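PDB 3IBT: 1H-3-hydroxy-4-oxoquinoline 2,4-dioxygenase from Pseudomonas putida, which catalyses the cofactor-independent ring cleavage of 3-hydroxy-1H-quinolin-4-one by dioxygen, giving N-formylanthranilate and carbon monoxide in oxoquinoline degradation. Local coordinates for residues P53-G57 against T72-D76; W121-P125 against G193-M199. All coordinates share one frame; numbering follows the deposited sequence.

Interaction 1. Residues P53-G57 against T72-D76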
loop_
_atom_site.group_PDB
_atom_site.type_symbol
_atom_site.label_atom_id
_atom_site.label_comp_id
_atom_site.label_asym_id
_atom_site.label_seq_id
_atom_site.Cartn_x
_atom_site.Cartn_y
_atom_site.Cartn_z
ATOM N N PRO A 53 8.991 -5.574 -2.455
ATOM C CA PRO A 53 8.867 -6.717 -1.511
ATOM C C PRO A 53 7.498 -7.433 -1.377
ATOM O O PRO A 53 6.472 -6.939 -1.815
ATOM C CB PRO A 53 9.308 -6.132 -0.159
ATOM C CG PRO A 53 9.405 -4.646 -0.342
ATOM C CD PRO A 53 9.043 -4.275 -1.757
ATOM N N ASP A 54 7.529 -8.631 -0.802
ATOM C CA ASP A 54 6.318 -9.423 -0.560
ATOM C C ASP A 54 6.169 -9.649 0.933
ATOM O O ASP A 54 6.925 -10.422 1.550
ATOM C CB ASP A 54 6.361 -10.785 -1.271
ATOM C CG ASP A 54 6.879 -10.691 -2.690
ATOM O OD1 ASP A 54 6.782 -9.564 -3.267
ATOM O OD2 ASP A 54 7.363 -11.735 -3.223
ATOM N N TRP A 55 5.177 -8.974 1.490
ATOM C CA TRP A 55 4.844 -9.061 2.891
ATOM C C TRP A 55 4.903 -10.490 3.462
ATOM O O TRP A 55 4.634 -11.462 2.741
ATOM C CB TRP A 55 3.442 -8.499 3.034
ATOM C CG TRP A 55 3.352 -7.031 2.842
ATOM C CD1 TRP A 55 2.399 -6.339 2.131
ATOM C CD2 TRP A 55 4.215 -6.052 3.415
ATOM N NE1 TRP A 55 2.630 -4.979 2.223
ATOM C CE2 TRP A 55 3.738 -4.781 3.010
ATOM C CE3 TRP A 55 5.348 -6.122 4.236
ATOM C CZ2 TRP A 55 4.366 -3.599 3.383
ATOM C CZ3 TRP A 55 5.970 -4.942 4.605
ATOM C CH2 TRP A 55 5.479 -3.697 4.178
ATOM N N ARG A 56 5.253 -10.609 4.745
ATOM C CA ARG A 56 5.040 -11.865 5.471
ATOM C C ARG A 56 3.876 -12.683 4.905
ATOM O O ARG A 56 2.773 -12.172 4.772
ATOM C CB ARG A 56 4.734 -11.586 6.945
ATOM C CG ARG A 56 5.861 -11.900 7.874
ATOM C CD ARG A 56 5.458 -11.736 9.375
ATOM N NE ARG A 56 6.675 -11.167 10.067
ATOM C CZ ARG A 56 7.710 -11.967 10.584
ATOM N NH1 ARG A 56 7.684 -13.410 10.522
ATOM N NH2 ARG A 56 8.775 -11.298 11.165
ATOM N N GLY A 57 4.103 -13.943 4.567
ATOM C CA GLY A 57 2.998 -14.813 4.174
ATOM C C GLY A 57 2.536 -14.618 2.752
ATOM O O GLY A 57 1.700 -15.384 2.243
ATOM N N THR A 72 4.405 -5.369 13.128
ATOM C CA THR A 72 5.535 -6.253 12.829
ATOM C C THR A 72 5.902 -6.173 11.338
ATOM O O THR A 72 7.067 -6.418 11.009
ATOM C CB THR A 72 5.328 -7.726 13.279
ATOM O OG1 THR A 72 4.590 -8.451 12.278
ATOM C CG2 THR A 72 4.584 -7.798 14.614
ATOM N N LEU A 73 4.945 -5.802 10.449
ATOM C CA LEU A 73 5.266 -5.707 9.005
ATOM C C LEU A 73 6.246 -4.586 8.787
ATOM O O LEU A 73 7.221 -4.745 8.052
ATOM C CB LEU A 73 4.046 -5.526 8.127
ATOM C CG LEU A 73 3.214 -6.779 7.900
ATOM C CD1 LEU A 73 2.020 -6.454 6.990
ATOM C CD2 LEU A 73 4.022 -7.840 7.293
ATOM N N ALA A 74 5.976 -3.463 9.451
ATOM C CA ALA A 74 6.945 -2.391 9.704
ATOM C C ALA A 74 8.308 -2.909 10.148
ATOM O O ALA A 74 9.361 -2.508 9.620
ATOM C CB ALA A 74 6.424 -1.502 10.792
ATOM N N GLN A 75 8.288 -3.767 11.157
ATOM C CA GLN A 75 9.506 -4.285 11.699
ATOM C C GLN A 75 10.295 -5.075 10.641
ATOM O O GLN A 75 11.513 -4.914 10.510
ATOM C CB GLN A 75 9.180 -5.137 12.920
ATOM C CG GLN A 75 8.782 -4.302 14.114
ATOM C CD GLN A 75 9.964 -3.513 14.629
ATOM O OE1 GLN A 75 10.919 -4.137 15.271
ATOM N NE2 GLN A 75 9.939 -2.134 14.323
ATOM N N ASP A 76 9.574 -5.922 9.903
ATOM C CA ASP A 76 10.064 -6.557 8.684
ATOM C C ASP A 76 10.895 -5.584 7.828
ATOM O O ASP A 76 12.113 -5.763 7.644
ATOM C CB ASP A 76 8.869 -7.087 7.860
ATOM C CG ASP A 76 8.127 -8.218 8.559
ATOM O OD1 ASP A 76 8.807 -8.687 9.753
ATOM O OD2 ASP A 76 6.993 -8.685 7.909
#

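Interaction 2. Residues W121-P125 against G193-M199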
loop_
_atom_site.group_PDB
_atom_site.type_symbol
_atom_site.label_atom_id
_atom_site.label_comp_id
_atom_site.label_asym_id
_atom_site.label_seq_id
_atom_site.Cartn_x
_atom_site.Cartn_y
_atom_site.Cartn_z
ATOM N N TRP A 121 -5.447 4.903 -0.467
ATOM C CA TRP A 121 -5.708 4.670 0.938
ATOM C C TRP A 121 -6.967 5.449 1.295
ATOM O O TRP A 121 -7.006 6.686 1.108
ATOM C CB TRP A 121 -4.601 5.352 1.683
ATOM C CG TRP A 121 -4.416 4.895 3.056
ATOM C CD1 TRP A 121 -4.932 3.787 3.627
ATOM C CD2 TRP A 121 -3.586 5.507 4.032
ATOM N NE1 TRP A 121 -4.497 3.681 4.899
ATOM C CE2 TRP A 121 -3.650 4.714 5.174
ATOM C CE3 TRP A 121 -2.794 6.664 4.045
ATOM C CZ2 TRP A 121 -2.944 5.018 6.345
ATOM C CZ3 TRP A 121 -2.069 6.972 5.211
ATOM C CH2 TRP A 121 -2.151 6.140 6.344
ATOM N N LEU A 122 -7.976 4.744 1.822
ATOM C CA LEU A 122 -9.260 5.345 2.148
ATOM C C LEU A 122 -9.138 6.234 3.380
ATOM O O LEU A 122 -9.038 5.761 4.521
ATOM C CB LEU A 122 -10.314 4.248 2.326
ATOM C CG LEU A 122 -11.743 4.617 2.719
ATOM C CD1 LEU A 122 -12.521 5.316 1.602
ATOM C CD2 LEU A 122 -12.447 3.355 3.175
ATOM N N LEU A 123 -9.135 7.537 3.130
ATOM C CA LEU A 123 -8.749 8.473 4.162
ATOM C C LEU A 123 -9.768 8.566 5.292
ATOM O O LEU A 123 -9.438 9.028 6.406
ATOM C CB LEU A 123 -8.488 9.839 3.571
ATOM C CG LEU A 123 -7.333 9.821 2.601
ATOM C CD1 LEU A 123 -7.258 11.175 1.942
ATOM C CD2 LEU A 123 -6.000 9.470 3.229
ATOM N N GLN A 124 -10.980 8.069 5.053
ATOM C CA GLN A 124 -11.999 8.194 6.044
ATOM C C GLN A 124 -12.941 6.990 5.951
ATOM O O GLN A 124 -13.482 6.718 4.876
ATOM C CB GLN A 124 -12.703 9.478 5.716
ATOM C CG GLN A 124 -13.411 10.060 6.866
ATOM C CD GLN A 124 -13.182 11.554 6.939
ATOM O OE1 GLN A 124 -12.081 11.992 7.345
ATOM N NE2 GLN A 124 -14.212 12.355 6.562
ATOM N N PRO A 125 -13.167 6.260 7.069
ATOM C CA PRO A 125 -13.983 5.045 6.949
ATOM C C PRO A 125 -15.427 5.435 6.777
ATOM O O PRO A 125 -15.752 6.586 7.033
ATOM C CB PRO A 125 -13.793 4.342 8.312
ATOM C CG PRO A 125 -13.443 5.413 9.266
ATOM C CD PRO A 125 -12.761 6.511 8.470
ATOM N N GLY A 193 -8.560 6.226 14.177
ATOM C CA GLY A 193 -9.781 6.858 13.696
ATOM C C GLY A 193 -9.738 6.796 12.187
ATOM O O GLY A 193 -10.635 6.225 11.577
ATOM N N SER A 194 -8.689 7.348 11.572
ATOM C CA SER A 194 -8.606 7.380 10.137
ATOM C C SER A 194 -7.181 7.607 9.765
ATOM O O SER A 194 -6.414 8.166 10.549
ATOM C CB SER A 194 -9.390 8.593 9.630
ATOM O OG SER A 194 -8.766 9.761 10.126
ATOM N N PRO A 195 -6.811 7.231 8.539
ATOM C CA PRO A 195 -5.570 7.713 7.971
ATOM C C PRO A 195 -5.323 9.194 8.223
ATOM O O PRO A 195 -4.230 9.557 8.599
ATOM C CB PRO A 195 -5.765 7.471 6.510
ATOM C CG PRO A 195 -6.568 6.290 6.453
ATOM C CD PRO A 195 -7.500 6.314 7.624
ATOM N N LEU A 196 -6.303 10.063 8.030
ATOM C CA LEU A 196 -6.058 11.490 8.282
ATOM C C LEU A 196 -5.601 11.828 9.716
ATOM O O LEU A 196 -4.716 12.678 9.900
ATOM C CB LEU A 196 -7.278 12.331 7.930
ATOM C CG LEU A 196 -7.493 12.419 6.425
ATOM C CD1 LEU A 196 -9.002 12.649 6.222
ATOM C CD2 LEU A 196 -6.586 13.509 5.772
ATOM N N ASP A 197 -6.215 11.191 10.715
ATOM C CA ASP A 197 -5.825 11.381 12.105
ATOM C C ASP A 197 -4.481 10.766 12.358
ATOM O O ASP A 197 -3.638 11.355 13.019
ATOM C CB ASP A 197 -6.831 10.730 13.046
ATOM C CG ASP A 197 -8.171 11.440 13.050
ATOM O OD1 ASP A 197 -8.403 12.289 12.176
ATOM O OD2 ASP A 197 -9.005 11.165 13.942
ATOM N N ARG A 198 -4.277 9.557 11.862
ATOM C CA ARG A 198 -2.951 8.958 11.940
ATOM C C ARG A 198 -1.861 9.989 11.583
ATOM O O ARG A 198 -0.989 10.284 12.406
ATOM C CB ARG A 198 -2.887 7.726 11.028
ATOM C CG ARG A 198 -1.553 7.084 10.900
ATOM C CD ARG A 198 -0.966 6.878 12.235
ATOM N NE ARG A 198 0.167 5.955 12.227
ATOM C CZ ARG A 198 1.295 6.201 12.881
ATOM N NH1 ARG A 198 2.292 5.322 12.868
ATOM N NH2 ARG A 198 1.422 7.344 13.552
HETATM N N MSE A 199 -1.972 10.559 10.381
HETATM C CA MSE A 199 -0.974 11.434 9.786
HETATM C C MSE A 199 -0.857 12.725 10.569
HETATM O O MSE A 199 0.250 13.195 10.883
HETATM C CB MSE A 199 -1.303 11.711 8.302
HETATM C CG MSE A 199 -1.086 10.500 7.370
HETATM SE SE MSE A 199 -1.472 10.704 5.401
HETATM C CE MSE A 199 -3.463 10.879 5.415
#

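Interaction 1. Residues P53-G57 against T72-D76
Asp76 OD1 takes two N-H groups from the guanidinium of Arg56: NH2 reaches it at 3.0 Å, and NE adds a weak bond of 3.3 Å to the same oxygen. The NH2 bond arrives on the syn lone pair of OD1 and makes the salt bridge, but it is bent, with an N-H...O angle of 136°. The two flat groups do not lie in one plane; guanidinium and carboxylate are turned 45° against each other, and OD1 sits near the guanidinium edge, tilted out of its plane. Arg56 gets there by running its aliphatic chain past the other carboxylate oxygen, with CG 3.4 Å from Asp76 OD2, and then bending at chi3 (-143°).

Beside this polar end lies an apolar one. Leu73 drops its CD1 over one face of the Trp55 indole, toward the rim, while CD2 lies 3.7 Å from CE3 of that ring and also touches Arg56 CB. The indole nitrogen is bonded away from the helix, to the carbonyl of Ser28, which helps fix how the ring is turned. Trp55 also touches Val100 of helix 97-107.

The loop after strand 49-53 is thus tied to helix 70-83 by an ion pair and a leucine-tryptophan contact side by side. With both charged residues buried, each probably offsets much of the other's cost of burial.

Interaction 2. Residues W121-P125 against G193-M199
Pro195 sets the CB-CG side of its ring over the indole of Trp121, with CB 3.6 Å from the centroid of the six-membered ring and only 5° off the ring normal, a CH-pi contact centred on the face. Its CG spreads the packing toward the five-membered ring, reaching CE2 at 3.6 Å. With CG of Trp121 anti to the backbone N (chi1 -161°), the indole extends beneath the first turn of helix 195-200. Selenomethionine Met199, one turn on, brings SE to 3.8 Å from CZ3 in an oblique Met-aromatic contact, and its methyl CE meets Leu123 CD2 at 3.6 Å. Were Trp121 replaced by an alanine, the face under Pro195 would be lost, which would probably open a gap there and leave the Met199 selenium without its aromatic partner.

The other end is looser. Pro125 and Gln124, both partly exposed, reach the loop ahead of the helix and Leu196: Pro125 CG approaches Gly193 O at 3.7 Å, and Gln124 bends at chi2 to set OE1 beside Leu196 CD1. No hydrogen bond joins the two segments. Ser194 instead N-caps its own helix, OG accepting from Asp197 N at 3.0 Å.

Trp99 of helix 97-107 meets the Trp121 ring edge-to-face, Tyr189 of helix 175-192 bonds to the Leu122 carbonyl, and helix 218-230 touches Leu123 and Leu196, so the loop after strand 115-119 and helix 195-200 pack together among these three helices.

How the interactions relate
Both contacts join a loop that follows a parallel strand of the alpha/beta-hydrolase sheet to a helix, but they stand apart: their centres are 21 Å from each other and their nearest atoms about 8 Å, without touching. Helix 97-107 links them, since Val100 touches Trp55 and Leu73 of interaction 1 while Trp99 packs on Trp121 and Pro195 of interaction 2. Both lie near the probable substrate site: the Leu73 side chain is about 4 Å from that of Trp30, and the Trp121 side chain about 6 Å from that of Ser95, two residues that probably bind substrate. Trp121 is equally near Asp120, thought to raise the basicity of His244, the probable proton donor/acceptor.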